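Local coordinates for group 3 allergen SMIPP-S YvT004A06 (Sarcoptes scabiei type hominis, PDB 3H7T), which is an inactivated paralogue of the trypsin-like serine proteases that binds zinc ions and has probably lost the endopeptidase activity of its family, at residues 51-56 and 89-94; 31-36 and 95-100; 5-10 and 139-144. All coordinates share one frame; numbering follows the deposited sequence.

Interaction 1: residues 51-56 and 89-94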
ATOM      1  N   ILE A  51     -11.318  -2.703  12.604  1.00 34.25           N
ATOM      2  CA  ILE A  51     -10.616  -2.993  11.352  1.00 32.65           C
ATOM      3  C   ILE A  51     -10.910  -4.406  10.844  1.00 32.60           C
ATOM      4  O   ILE A  51     -10.853  -5.376  11.603  1.00 32.72           O
ATOM      5  CB  ILE A  51      -9.087  -2.765  11.497  1.00 32.34           C
ATOM      6  CG1 ILE A  51      -8.795  -1.293  11.830  1.00 29.32           C
ATOM      7  CG2 ILE A  51      -8.339  -3.186  10.221  1.00 29.34           C
ATOM      8  CD1 ILE A  51      -7.382  -1.043  12.360  1.00 25.00           C
ATOM      9  N   SER A  52     -11.230  -4.499   9.556  1.00 32.70           N
ATOM     10  CA  SER A  52     -11.488  -5.769   8.886  1.00 33.09           C
ATOM     11  C   SER A  52     -10.530  -5.953   7.709  1.00 32.58           C
ATOM     12  O   SER A  52     -10.177  -4.990   7.026  1.00 32.17           O
ATOM     13  CB  SER A  52     -12.939  -5.823   8.394  1.00 33.54           C
ATOM     14  OG  SER A  52     -13.260  -7.116   7.901  1.00 38.80           O
ATOM     15  N   ILE A  53     -10.110  -7.194   7.489  1.00 32.11           N
ATOM     16  CA  ILE A  53      -9.279  -7.553   6.348  1.00 31.09           C
ATOM     17  C   ILE A  53     -10.118  -8.397   5.391  1.00 31.10           C
ATOM     18  O   ILE A  53     -10.601  -9.472   5.767  1.00 31.76           O
ATOM     19  CB  ILE A  53      -7.996  -8.322   6.779  1.00 30.33           C
ATOM     20  CG1 ILE A  53      -7.072  -7.417   7.597  1.00 32.28           C
ATOM     21  CG2 ILE A  53      -7.238  -8.862   5.570  1.00 30.58           C
ATOM     22  CD1 ILE A  53      -7.313  -7.505   9.104  1.00 39.62           C
ATOM     23  N   HIS A  54     -10.279  -7.907   4.163  1.00 29.05           N
ATOM     24  CA  HIS A  54     -11.092  -8.572   3.143  1.00 28.21           C
ATOM     25  C   HIS A  54     -10.169  -9.179   2.096  1.00 27.69           C
ATOM     26  O   HIS A  54      -9.425  -8.456   1.430  1.00 28.07           O
ATOM     27  CB  HIS A  54     -12.085  -7.573   2.515  1.00 26.95           C
ATOM     28  CG  HIS A  54     -12.923  -8.151   1.413  1.00 30.92           C
ATOM     29  ND1 HIS A  54     -13.927  -9.065   1.641  1.00 33.80           N
ATOM     30  CD2 HIS A  54     -12.921  -7.921   0.079  1.00 30.60           C
ATOM     31  CE1 HIS A  54     -14.499  -9.385   0.493  1.00 34.65           C
ATOM     32  NE2 HIS A  54     -13.902  -8.706  -0.470  1.00 33.45           N
ATOM     33  N   TYR A  55     -10.210 -10.507   1.970  1.00 27.42           N
ATOM     34  CA  TYR A  55      -9.293 -11.242   1.098  1.00 26.69           C
ATOM     35  C   TYR A  55      -9.978 -12.257   0.173  1.00 26.57           C
ATOM     36  O   TYR A  55     -11.117 -12.668   0.418  1.00 26.59           O
ATOM     37  CB  TYR A  55      -8.189 -11.922   1.925  1.00 26.86           C
ATOM     38  CG  TYR A  55      -8.591 -13.100   2.802  1.00 26.72           C
ATOM     39  CD1 TYR A  55      -8.600 -14.400   2.294  1.00 27.51           C
ATOM     40  CD2 TYR A  55      -8.908 -12.919   4.148  1.00 29.82           C
ATOM     41  CE1 TYR A  55      -8.934 -15.487   3.093  1.00 30.25           C
ATOM     42  CE2 TYR A  55      -9.250 -13.996   4.960  1.00 31.66           C
ATOM     43  CZ  TYR A  55      -9.254 -15.281   4.427  1.00 35.62           C
ATOM     44  OH  TYR A  55      -9.581 -16.360   5.223  1.00 33.16           O
ATOM     45  N   GLY A  56      -9.270 -12.639  -0.890  1.00 25.36           N
ATOM     46  CA  GLY A  56      -9.730 -13.655  -1.833  1.00 25.65           C
ATOM     47  C   GLY A  56     -10.822 -13.229  -2.798  1.00 25.85           C
ATOM     48  O   GLY A  56     -11.510 -14.074  -3.363  1.00 26.38           O
ATOM     49  N   ILE A  89      -0.775  -5.344  10.427  1.00 25.97           N
ATOM     50  CA  ILE A  89      -1.984  -5.796  11.080  1.00 27.48           C
ATOM     51  C   ILE A  89      -1.873  -7.292  11.314  1.00 28.15           C
ATOM     52  O   ILE A  89      -1.575  -8.055  10.391  1.00 27.56           O
ATOM     53  CB  ILE A  89      -3.242  -5.470  10.229  1.00 27.11           C
ATOM     54  CG1 ILE A  89      -3.351  -3.956   9.992  1.00 28.78           C
ATOM     55  CG2 ILE A  89      -4.504  -5.999  10.913  1.00 31.44           C
ATOM     56  CD1 ILE A  89      -4.355  -3.548   8.891  1.00 28.06           C
ATOM     57  N   GLU A  90      -2.078  -7.705  12.560  1.00 30.09           N
ATOM     58  CA  GLU A  90      -2.201  -9.124  12.874  1.00 31.40           C
ATOM     59  C   GLU A  90      -3.683  -9.483  12.912  1.00 31.37           C
ATOM     60  O   GLU A  90      -4.479  -8.774  13.528  1.00 31.60           O
ATOM     61  CB  GLU A  90      -1.515  -9.458  14.206  1.00 31.88           C
ATOM     62  CG  GLU A  90      -1.614 -10.929  14.589  1.00 34.42           C
ATOM     63  CD  GLU A  90      -0.873 -11.276  15.870  1.00 40.87           C
ATOM     64  OE1 GLU A  90      -0.219 -10.392  16.470  1.00 41.87           O
ATOM     65  OE2 GLU A  90      -0.937 -12.455  16.271  1.00 44.41           O
ATOM     66  N   THR A  91      -4.050 -10.572  12.244  1.00 32.38           N
ATOM     67  CA  THR A  91      -5.448 -11.005  12.181  1.00 33.83           C
ATOM     68  C   THR A  91      -5.858 -11.805  13.417  1.00 35.63           C
ATOM     69  O   THR A  91      -5.009 -12.404  14.096  1.00 35.38           O
ATOM     70  CB  THR A  91      -5.754 -11.810  10.890  1.00 34.02           C
ATOM     71  OG1 THR A  91      -4.904 -12.964  10.811  1.00 32.15           O
ATOM     72  CG2 THR A  91      -5.539 -10.946   9.658  1.00 34.13           C
ATOM     73  N   GLU A  92      -7.160 -11.784  13.714  1.00 37.32           N
ATOM     74  CA  GLU A  92      -7.746 -12.564  14.809  1.00 38.96           C
ATOM     75  C   GLU A  92      -7.652 -14.060  14.540  1.00 39.40           C
ATOM     76  O   GLU A  92      -7.314 -14.842  15.431  1.00 39.70           O
ATOM     77  CB  GLU A  92      -9.214 -12.178  15.025  1.00 39.02           C
ATOM     78  CG  GLU A  92      -9.429 -10.921  15.861  1.00 44.63           C
ATOM     79  CD  GLU A  92      -9.380 -11.171  17.364  1.00 50.68           C
ATOM     80  OE1 GLU A  92      -8.952 -12.265  17.794  1.00 53.92           O
ATOM     81  OE2 GLU A  92      -9.774 -10.260  18.124  1.00 54.72           O
ATOM     82  N   MET A  93      -7.970 -14.443  13.306  1.00 39.24           N
ATOM     83  CA  MET A  93      -7.895 -15.826  12.855  1.00 38.89           C
ATOM     84  C   MET A  93      -6.962 -15.886  11.643  1.00 38.47           C
ATOM     85  O   MET A  93      -6.779 -14.878  10.963  1.00 38.77           O
ATOM     86  CB  MET A  93      -9.291 -16.343  12.484  1.00 39.01           C
ATOM     87  CG  MET A  93     -10.325 -16.234  13.598  1.00 38.07           C
ATOM     88  N   PRO A  94      -6.362 -17.061  11.374  1.00 38.21           N
ATOM     89  CA  PRO A  94      -5.450 -17.172  10.233  1.00 37.55           C
ATOM     90  C   PRO A  94      -6.143 -16.981   8.885  1.00 36.68           C
ATOM     91  O   PRO A  94      -7.290 -17.380   8.708  1.00 36.37           O
ATOM     92  CB  PRO A  94      -4.909 -18.602  10.352  1.00 37.75           C
ATOM     93  CG  PRO A  94      -5.109 -18.968  11.777  1.00 38.82           C
ATOM     94  CD  PRO A  94      -6.383 -18.303  12.171  1.00 37.89           C
TER
HETATM   95  O   HOH W   1      -9.444 -16.014   7.835  1.00 35.58           O
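Tyr55 OH lies 4.3 Å from Pro94 O, and a water spans the distance between them. The water is 2.6 Å from Tyr55 OH and gives a hydrogen bond to Pro94 O, 2.7 Å from the water oxygen. The same phenol oxygen also takes the backbone N-H of Lys96, so two partners hold the end of this buried ring against the chain that leaves strand 89-91.

Away from the tyrosine the contact is purely apolar. Ile53 does most of the touching through its terminal methyl: CD1 packs 3.7 Å from Ile89 CG2 and 3.9 Å from Thr91 CG2. Its chi2 of 92° is well off a staggered value and carries CD1 to both methyls. The Ile53 and Ile89 side chains run antiparallel alongside each other, whereas those of Ile53 and Thr91 are set roughly perpendicular. Thr91 is split in its roles: CG2 serves the apolar cluster, while OG1 donates to Met93 O at 2.7 Å, from above that carbonyl's plane, linking Thr91 to the loop that follows the strand. At the start of both segments, Ile51 CG2 meets Ile89 CD1 at 4.2 Å.

Both strands belong to the six-stranded barrel, but they are not neighbours in it. Strand 65-74 lies between them in the sheet, they cross at 75°, and their isoleucines meet in the interior beside Val18 of strand 15-20 and Val36 of strand 35-38.

Interaction 2: residues 31-36 and 95-100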
ATOM      1  N   LEU A  31       1.485 -10.771   4.056  1.00 23.93           N
ATOM      2  CA  LEU A  31       2.862 -11.181   4.353  1.00 25.17           C
ATOM      3  C   LEU A  31       2.944 -12.638   4.831  1.00 26.18           C
ATOM      4  O   LEU A  31       3.793 -13.412   4.363  1.00 26.45           O
ATOM      5  CB  LEU A  31       3.508 -10.215   5.356  1.00 25.13           C
ATOM      6  CG  LEU A  31       3.694  -8.781   4.839  1.00 26.49           C
ATOM      7  CD1 LEU A  31       4.416  -7.922   5.863  1.00 32.37           C
ATOM      8  CD2 LEU A  31       4.420  -8.746   3.493  1.00 26.07           C
ATOM      9  N   THR A  32       2.067 -12.998   5.767  1.00 26.59           N
ATOM     10  CA  THR A  32       1.912 -14.384   6.235  1.00 27.50           C
ATOM     11  C   THR A  32       0.438 -14.630   6.518  1.00 28.27           C
ATOM     12  O   THR A  32      -0.378 -13.709   6.417  1.00 28.97           O
ATOM     13  CB  THR A  32       2.721 -14.696   7.535  1.00 27.16           C
ATOM     14  OG1 THR A  32       2.118 -14.041   8.659  1.00 28.21           O
ATOM     15  CG2 THR A  32       4.187 -14.275   7.418  1.00 24.08           C
ATOM     16  N   ALA A  33       0.103 -15.859   6.905  1.00 28.76           N
ATOM     17  CA  ALA A  33      -1.274 -16.227   7.225  1.00 28.98           C
ATOM     18  C   ALA A  33      -1.857 -15.403   8.374  1.00 28.75           C
ATOM     19  O   ALA A  33      -3.070 -15.350   8.557  1.00 29.47           O
ATOM     20  CB  ALA A  33      -1.361 -17.719   7.539  1.00 29.68           C
ATOM     21  N   ASN A  34      -0.983 -14.759   9.139  1.00 29.64           N
ATOM     22  CA  ASN A  34      -1.379 -13.988  10.316  1.00 29.62           C
ATOM     23  C   ASN A  34      -1.117 -12.484  10.202  1.00 28.97           C
ATOM     24  O   ASN A  34      -1.628 -11.704  11.009  1.00 28.99           O
ATOM     25  CB  ASN A  34      -0.670 -14.553  11.554  1.00 30.25           C
ATOM     26  CG  ASN A  34      -0.950 -16.031  11.753  1.00 32.56           C
ATOM     27  OD1 ASN A  34      -2.058 -16.423  12.129  1.00 33.20           O
ATOM     28  ND2 ASN A  34       0.052 -16.861  11.487  1.00 33.94           N
ATOM     29  N   PHE A  35      -0.340 -12.078   9.198  1.00 28.32           N
ATOM     30  CA  PHE A  35       0.092 -10.678   9.084  1.00 26.97           C
ATOM     31  C   PHE A  35      -0.194 -10.009   7.732  1.00 25.55           C
ATOM     32  O   PHE A  35       0.068 -10.576   6.664  1.00 23.27           O
ATOM     33  CB  PHE A  35       1.577 -10.546   9.431  1.00 27.44           C
ATOM     34  CG  PHE A  35       1.888 -10.817  10.880  1.00 31.00           C
ATOM     35  CD1 PHE A  35       1.695  -9.832  11.846  1.00 33.03           C
ATOM     36  CD2 PHE A  35       2.373 -12.062  11.278  1.00 29.25           C
ATOM     37  CE1 PHE A  35       1.976 -10.082  13.192  1.00 34.54           C
ATOM     38  CE2 PHE A  35       2.662 -12.324  12.618  1.00 31.34           C
ATOM     39  CZ  PHE A  35       2.464 -11.333  13.579  1.00 35.41           C
ATOM     40  N   VAL A  36      -0.716  -8.789   7.805  1.00 25.30           N
ATOM     41  CA  VAL A  36      -0.973  -7.970   6.629  1.00 24.81           C
ATOM     42  C   VAL A  36      -0.265  -6.627   6.794  1.00 25.00           C
ATOM     43  O   VAL A  36      -0.196  -6.099   7.900  1.00 25.98           O
ATOM     44  CB  VAL A  36      -2.499  -7.769   6.419  1.00 25.19           C
ATOM     45  CG1 VAL A  36      -2.794  -6.542   5.545  1.00 26.62           C
ATOM     46  CG2 VAL A  36      -3.121  -9.024   5.815  1.00 24.41           C
ATOM     47  N   ILE A  95      -5.436 -16.353   7.955  1.00 36.19           N
ATOM     48  CA  ILE A  95      -5.922 -16.174   6.595  1.00 34.94           C
ATOM     49  C   ILE A  95      -5.780 -17.500   5.850  1.00 34.53           C
ATOM     50  O   ILE A  95      -4.713 -18.124   5.872  1.00 33.70           O
ATOM     51  CB  ILE A  95      -5.136 -15.048   5.861  1.00 35.04           C
ATOM     52  CG1 ILE A  95      -5.285 -13.719   6.608  1.00 35.13           C
ATOM     53  CG2 ILE A  95      -5.605 -14.906   4.417  1.00 31.13           C
ATOM     54  CD1 ILE A  95      -4.346 -12.614   6.131  1.00 38.19           C
ATOM     55  N   LYS A  96      -6.858 -17.927   5.200  1.00 34.52           N
ATOM     56  CA  LYS A  96      -6.865 -19.195   4.474  1.00 35.41           C
ATOM     57  C   LYS A  96      -6.204 -19.075   3.101  1.00 35.57           C
ATOM     58  O   LYS A  96      -6.868 -18.780   2.101  1.00 35.72           O
ATOM     59  CB  LYS A  96      -8.292 -19.742   4.344  1.00 35.56           C
ATOM     60  CG  LYS A  96      -8.886 -20.259   5.648  1.00 40.05           C
ATOM     61  CD  LYS A  96     -10.263 -20.883   5.430  1.00 47.01           C
ATOM     62  CE  LYS A  96     -10.169 -22.300   4.868  1.00 49.97           C
ATOM     63  NZ  LYS A  96     -11.506 -22.815   4.439  1.00 53.31           N
ATOM     64  N   LEU A  97      -4.892 -19.299   3.071  1.00 35.26           N
ATOM     65  CA  LEU A  97      -4.113 -19.292   1.835  1.00 35.18           C
ATOM     66  C   LEU A  97      -4.529 -20.454   0.940  1.00 35.69           C
ATOM     67  O   LEU A  97      -4.864 -21.531   1.432  1.00 36.54           O
ATOM     68  CB  LEU A  97      -2.616 -19.383   2.147  1.00 35.10           C
ATOM     69  CG  LEU A  97      -1.975 -18.390   3.125  1.00 34.18           C
ATOM     70  CD1 LEU A  97      -0.516 -18.768   3.374  1.00 32.84           C
ATOM     71  CD2 LEU A  97      -2.078 -16.953   2.628  1.00 31.81           C
ATOM     72  N   ASP A  98      -4.512 -20.240  -0.373  1.00 35.59           N
ATOM     73  CA  ASP A  98      -4.998 -21.261  -1.303  1.00 35.75           C
ATOM     74  C   ASP A  98      -4.248 -21.306  -2.636  1.00 35.45           C
ATOM     75  O   ASP A  98      -4.669 -21.998  -3.560  1.00 34.70           O
ATOM     76  CB  ASP A  98      -6.505 -21.083  -1.545  1.00 35.64           C
ATOM     77  CG  ASP A  98      -6.833 -19.834  -2.344  1.00 38.47           C
ATOM     78  OD1 ASP A  98      -5.944 -18.972  -2.526  1.00 35.46           O
ATOM     79  OD2 ASP A  98      -7.996 -19.709  -2.785  1.00 42.16           O
ATOM     80  N   ASP A  99      -3.150 -20.558  -2.733  1.00 36.71           N
ATOM     81  CA  ASP A  99      -2.350 -20.487  -3.965  1.00 37.97           C
ATOM     82  C   ASP A  99      -3.203 -20.290  -5.236  1.00 38.58           C
ATOM     83  O   ASP A  99      -2.910 -20.850  -6.297  1.00 39.74           O
ATOM     84  CB  ASP A  99      -1.431 -21.712  -4.093  1.00 38.40           C
ATOM     85  N   LYS A 100      -4.266 -19.500  -5.112  1.00 37.46           N
ATOM     86  CA  LYS A 100      -5.112 -19.157  -6.248  1.00 36.81           C
ATOM     87  C   LYS A 100      -5.577 -17.711  -6.120  1.00 35.30           C
ATOM     88  O   LYS A 100      -5.198 -16.861  -6.921  1.00 34.88           O
ATOM     89  CB  LYS A 100      -6.309 -20.105  -6.344  1.00 37.14           C
ATOM     90  CG  LYS A 100      -7.232 -19.840  -7.530  1.00 39.75           C
ATOM     91  CD  LYS A 100      -8.383 -20.848  -7.583  1.00 45.10           C
ATOM     92  CE  LYS A 100      -7.970 -22.153  -8.261  1.00 49.14           C
ATOM     93  NZ  LYS A 100      -7.784 -21.997  -9.736  1.00 50.71           N
TER
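Thr32 turns its backbone O to the apolar tip of Ile95, with Thr32 O 4.1 Å from Ile95 CD1. With Leu31 it faces Phe35 in a classic beta bulge, the two N-H groups sharing Phe35 O. Its hydroxyl works within its own segment: OG1 accepts the N-H of Asn34 at 3.2 Å, making an ST turn.

At Ala33 the two segments join. Ile95 N donates to Ala33 O over a short 2.6 Å, almost straight at 178° and in the carbonyl plane. The Ile95 side chain closes over the same oxygen, with CB and CG1 both 3.4 Å from Ala33 O. Ala33 CB comes 3.8 Å from Ile95 O and 4.4 Å from Leu97 CD1, where Leu97 reaches back past the inverse gamma turn centred on Lys96.

Val36, at the start of the strand, offers CG2 to Ile95 CD1 at 3.8 Å, the two side chains crossing at about a right angle. CG1 of Ile95 is anti to its carbonyl carbon (chi1 -60°), and the chain from there runs on to that valine.

A single hydrogen bond thus ties the 95-100 loop to the turn that leads into strand 35-38, and Tyr55 OH takes the next N-H, that of Lys96. Apolar packing makes up the rest of the contact; no charged group takes part.

Interaction 3: residues 5-10 and 139-144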
ATOM      1  N   LYS A   5      -6.149  -0.611 -15.345  1.00 22.20           N
ATOM      2  CA  LYS A   5      -7.194  -1.409 -15.983  1.00 24.29           C
ATOM      3  C   LYS A   5      -7.753  -2.425 -15.007  1.00 24.14           C
ATOM      4  O   LYS A   5      -7.129  -2.706 -13.974  1.00 23.09           O
ATOM      5  CB  LYS A   5      -6.677  -2.085 -17.257  1.00 25.22           C
ATOM      6  CG  LYS A   5      -5.420  -2.919 -17.089  1.00 30.11           C
ATOM      7  CD  LYS A   5      -5.185  -3.768 -18.339  1.00 40.68           C
ATOM      8  CE  LYS A   5      -3.715  -4.128 -18.520  1.00 43.71           C
ATOM      9  NZ  LYS A   5      -3.250  -5.115 -17.513  1.00 47.99           N
ATOM     10  N   LYS A   6      -8.929  -2.962 -15.324  1.00 24.34           N
ATOM     11  CA  LYS A   6      -9.571  -3.951 -14.466  1.00 25.56           C
ATOM     12  C   LYS A   6      -8.684  -5.174 -14.331  1.00 25.40           C
ATOM     13  O   LYS A   6      -8.144  -5.676 -15.315  1.00 25.61           O
ATOM     14  CB  LYS A   6     -10.960  -4.353 -14.994  1.00 26.25           C
ATOM     15  CG  LYS A   6     -11.735  -5.240 -14.017  1.00 32.43           C
ATOM     16  CD  LYS A   6     -12.778  -6.133 -14.698  1.00 38.11           C
ATOM     17  CE  LYS A   6     -14.068  -5.396 -14.970  1.00 40.46           C
ATOM     18  NZ  LYS A   6     -15.224  -6.343 -15.152  1.00 41.24           N
ATOM     19  N   SER A   7      -8.520  -5.634 -13.099  1.00 25.06           N
ATOM     20  CA  SER A   7      -7.702  -6.793 -12.833  1.00 25.46           C
ATOM     21  C   SER A   7      -8.552  -7.948 -12.303  1.00 25.24           C
ATOM     22  O   SER A   7      -9.779  -7.948 -12.433  1.00 24.25           O
ATOM     23  CB  SER A   7      -6.598  -6.436 -11.834  1.00 26.48           C
ATOM     24  OG  SER A   7      -5.602  -7.446 -11.800  1.00 26.16           O
ATOM     25  N   ASP A   8      -7.878  -8.922 -11.705  1.00 25.18           N
ATOM     26  CA  ASP A   8      -8.518 -10.070 -11.075  1.00 26.17           C
ATOM     27  C   ASP A   8      -7.665 -10.468  -9.878  1.00 24.50           C
ATOM     28  O   ASP A   8      -6.433 -10.343  -9.925  1.00 24.63           O
ATOM     29  CB  ASP A   8      -8.616 -11.230 -12.065  1.00 26.96           C
ATOM     30  CG  ASP A   8      -9.430 -12.383 -11.525  1.00 33.99           C
ATOM     31  OD1 ASP A   8      -8.827 -13.323 -10.967  1.00 36.61           O
ATOM     32  OD2 ASP A   8     -10.674 -12.344 -11.639  1.00 44.67           O
ATOM     33  N   ILE A   9      -8.305 -10.938  -8.808  1.00 23.60           N
ATOM     34  CA  ILE A   9      -7.581 -11.293  -7.578  1.00 23.89           C
ATOM     35  C   ILE A   9      -6.586 -12.443  -7.798  1.00 25.13           C
ATOM     36  O   ILE A   9      -5.629 -12.579  -7.036  1.00 24.31           O
ATOM     37  CB  ILE A   9      -8.534 -11.553  -6.362  1.00 23.11           C
ATOM     38  CG1 ILE A   9      -7.774 -11.526  -5.025  1.00 26.85           C
ATOM     39  CG2 ILE A   9      -9.293 -12.877  -6.518  1.00 20.99           C
ATOM     40  CD1 ILE A   9      -7.129 -10.173  -4.656  1.00 26.59           C
ATOM     41  N   THR A  10      -6.793 -13.235  -8.854  1.00 25.98           N
ATOM     42  CA  THR A  10      -5.838 -14.296  -9.206  1.00 26.74           C
ATOM     43  C   THR A  10      -4.552 -13.719  -9.806  1.00 26.95           C
ATOM     44  O   THR A  10      -3.499 -14.354  -9.747  1.00 27.49           O
ATOM     45  CB  THR A  10      -6.454 -15.417 -10.115  1.00 26.83           C
ATOM     46  OG1 THR A  10      -6.797 -14.892 -11.400  1.00 27.07           O
ATOM     47  CG2 THR A  10      -7.699 -16.032  -9.467  1.00 24.45           C
ATOM     48  N   LEU A 139     -11.211  -4.627  -8.484  1.00 21.18           N
ATOM     49  CA  LEU A 139      -9.761  -4.510  -8.342  1.00 20.64           C
ATOM     50  C   LEU A 139      -9.157  -4.019  -9.664  1.00 20.12           C
ATOM     51  O   LEU A 139      -9.470  -4.553 -10.736  1.00 20.59           O
ATOM     52  CB  LEU A 139      -9.145  -5.855  -7.917  1.00 20.87           C
ATOM     53  CG  LEU A 139      -7.612  -5.909  -7.804  1.00 22.01           C
ATOM     54  CD1 LEU A 139      -7.152  -5.115  -6.588  1.00 18.18           C
ATOM     55  CD2 LEU A 139      -7.121  -7.357  -7.725  1.00 19.59           C
ATOM     56  N   MET A 140      -8.340  -2.968  -9.579  1.00 19.46           N
ATOM     57  CA  MET A 140      -7.653  -2.406 -10.743  1.00 19.24           C
ATOM     58  C   MET A 140      -6.157  -2.660 -10.616  1.00 19.21           C
ATOM     59  O   MET A 140      -5.649  -2.807  -9.503  1.00 19.20           O
ATOM     60  CB  MET A 140      -7.891  -0.903 -10.846  1.00 18.91           C
ATOM     61  CG  MET A 140      -9.382  -0.478 -10.828  1.00 23.30           C
ATOM     62  SD  MET A 140     -10.293  -1.076 -12.265  1.00 27.44           S
ATOM     63  CE  MET A 140      -9.774   0.088 -13.519  1.00 26.98           C
ATOM     64  N   GLU A 141      -5.454  -2.675 -11.748  1.00 18.50           N
ATOM     65  CA  GLU A 141      -3.998  -2.812 -11.733  1.00 19.58           C
ATOM     66  C   GLU A 141      -3.347  -1.831 -12.698  1.00 20.08           C
ATOM     67  O   GLU A 141      -3.960  -1.426 -13.683  1.00 21.86           O
ATOM     68  CB  GLU A 141      -3.572  -4.248 -12.095  1.00 18.78           C
ATOM     69  CG  GLU A 141      -3.928  -4.630 -13.534  1.00 25.73           C
ATOM     70  CD  GLU A 141      -3.315  -5.939 -13.995  1.00 35.02           C
ATOM     71  OE1 GLU A 141      -2.778  -5.965 -15.118  1.00 43.14           O
ATOM     72  OE2 GLU A 141      -3.364  -6.939 -13.251  1.00 37.98           O
ATOM     73  N   ALA A 142      -2.105  -1.459 -12.413  1.00 19.85           N
ATOM     74  CA  ALA A 142      -1.284  -0.724 -13.368  1.00 20.90           C
ATOM     75  C   ALA A 142       0.198  -0.950 -13.107  1.00 21.50           C
ATOM     76  O   ALA A 142       0.616  -1.238 -11.976  1.00 20.80           O
ATOM     77  CB  ALA A 142      -1.608   0.769 -13.342  1.00 21.74           C
ATOM     78  N   ASN A 143       0.987  -0.817 -14.167  1.00 21.67           N
ATOM     79  CA  ASN A 143       2.420  -0.695 -14.024  1.00 22.64           C
ATOM     80  C   ASN A 143       2.800   0.775 -13.899  1.00 22.11           C
ATOM     81  O   ASN A 143       2.508   1.587 -14.785  1.00 21.80           O
ATOM     82  CB  ASN A 143       3.154  -1.400 -15.173  1.00 24.47           C
ATOM     83  CG  ASN A 143       3.393  -2.888 -14.884  1.00 32.92           C
ATOM     84  OD1 ASN A 143       2.465  -3.689 -14.914  1.00 39.64           O
ATOM     85  ND2 ASN A 143       4.635  -3.246 -14.565  1.00 32.28           N
ATOM     86  N   PHE A 144       3.409   1.111 -12.764  1.00 21.04           N
ATOM     87  CA  PHE A 144       3.901   2.457 -12.490  1.00 19.60           C
ATOM     88  C   PHE A 144       5.393   2.490 -12.792  1.00 19.74           C
ATOM     89  O   PHE A 144       6.164   1.699 -12.212  1.00 20.02           O
ATOM     90  CB  PHE A 144       3.728   2.792 -11.003  1.00 19.63           C
ATOM     91  CG  PHE A 144       2.326   3.181 -10.592  1.00 18.94           C
ATOM     92  CD1 PHE A 144       2.089   4.435 -10.030  1.00 18.88           C
ATOM     93  CD2 PHE A 144       1.260   2.282 -10.701  1.00 16.46           C
ATOM     94  CE1 PHE A 144       0.811   4.814  -9.617  1.00 19.39           C
ATOM     95  CE2 PHE A 144      -0.030   2.638 -10.284  1.00 24.19           C
ATOM     96  CZ  PHE A 144      -0.263   3.916  -9.745  1.00 23.97           C
TER
HETATM   97  O   HOH W   2     -11.392  -6.579 -11.043  1.00 26.25           O
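Lys5 and Glu141 form a hydrogen-bonded antiparallel pair by which the N-terminal strand 5-6 joins the edge of strand 140-147, in the second beta-barrel of the chymotrypsin-like fold. Each donates its N-H to the other's O. The pairing carries on through the non-hydrogen-bonded pair Lys6 and Met140 to Ser7 N, which donates to Leu139 O at 2.8 Å.

The side chain of Glu141 covers one face of this pairing. Its CB lies 3.7 Å from Ser7 CB, and CG, placed between the backbone N and carbonyl carbon (chi1 65°), stays beside the serine, 3.6 Å from the same Ser7 CB. Beyond CG the chain is extended, and the carboxylate divides its oxygens. OE1 makes a salt bridge with Lys5 NZ at 2.6 Å, the lysine bending at its last torsion (chi4 71°) to bring its ammonium over. OE2 is 2.7 Å from Ser7 OG. That hydroxyl has one proton and two acceptors, since Glu12 OE1 is also hydrogen-bonded to it, and Glu141 OE2 and Glu12 OE2 lie close together. Such crowding of acids would tend to raise the proton affinity of one of them, while Lys5 would offset part of the charge.

Met140 folds back at chi2 and chi3 until CE touches Lys6 N at 3.6 Å. Leu139 lays CD2 against the backbone of Asp8 and meets Ile9 CD1, the isoleucine lying crosswise to the leucine. Past them the chain turns, Asp8 OD1 taking both the N-H and the hydroxyl of Thr10 from opposite faces of the carboxylate.

A water bridges two carbonyls across the pairing, donating to Ser7 O at 2.5 Å and to Leu139 O at 2.8 Å.

Overall arrangement
Interactions 1 and 2 belong to the six-stranded barrel, their centres about 9 Å apart, and they share the neighbouring strands 87-91 and 35-38: the Val36-Ile89 and Asn34-Thr91 backbone bonds join the two, and Tyr55 packs on Ile95. Interaction 1 is the buried one, almost all methyl groups with water at its margin; interaction 2 sits where a surface loop leaves the barrel and has a single backbone bond. Interaction 3, its centre about 21 Å from that of interaction 1 and about 19 Å from that of interaction 2, lies in the other sheet. Partly exposed, it adds true strand pairing and charged groups. Small packing contacts, Gly56 with Ile9 and Lys100 with Thr10, connect it to the others.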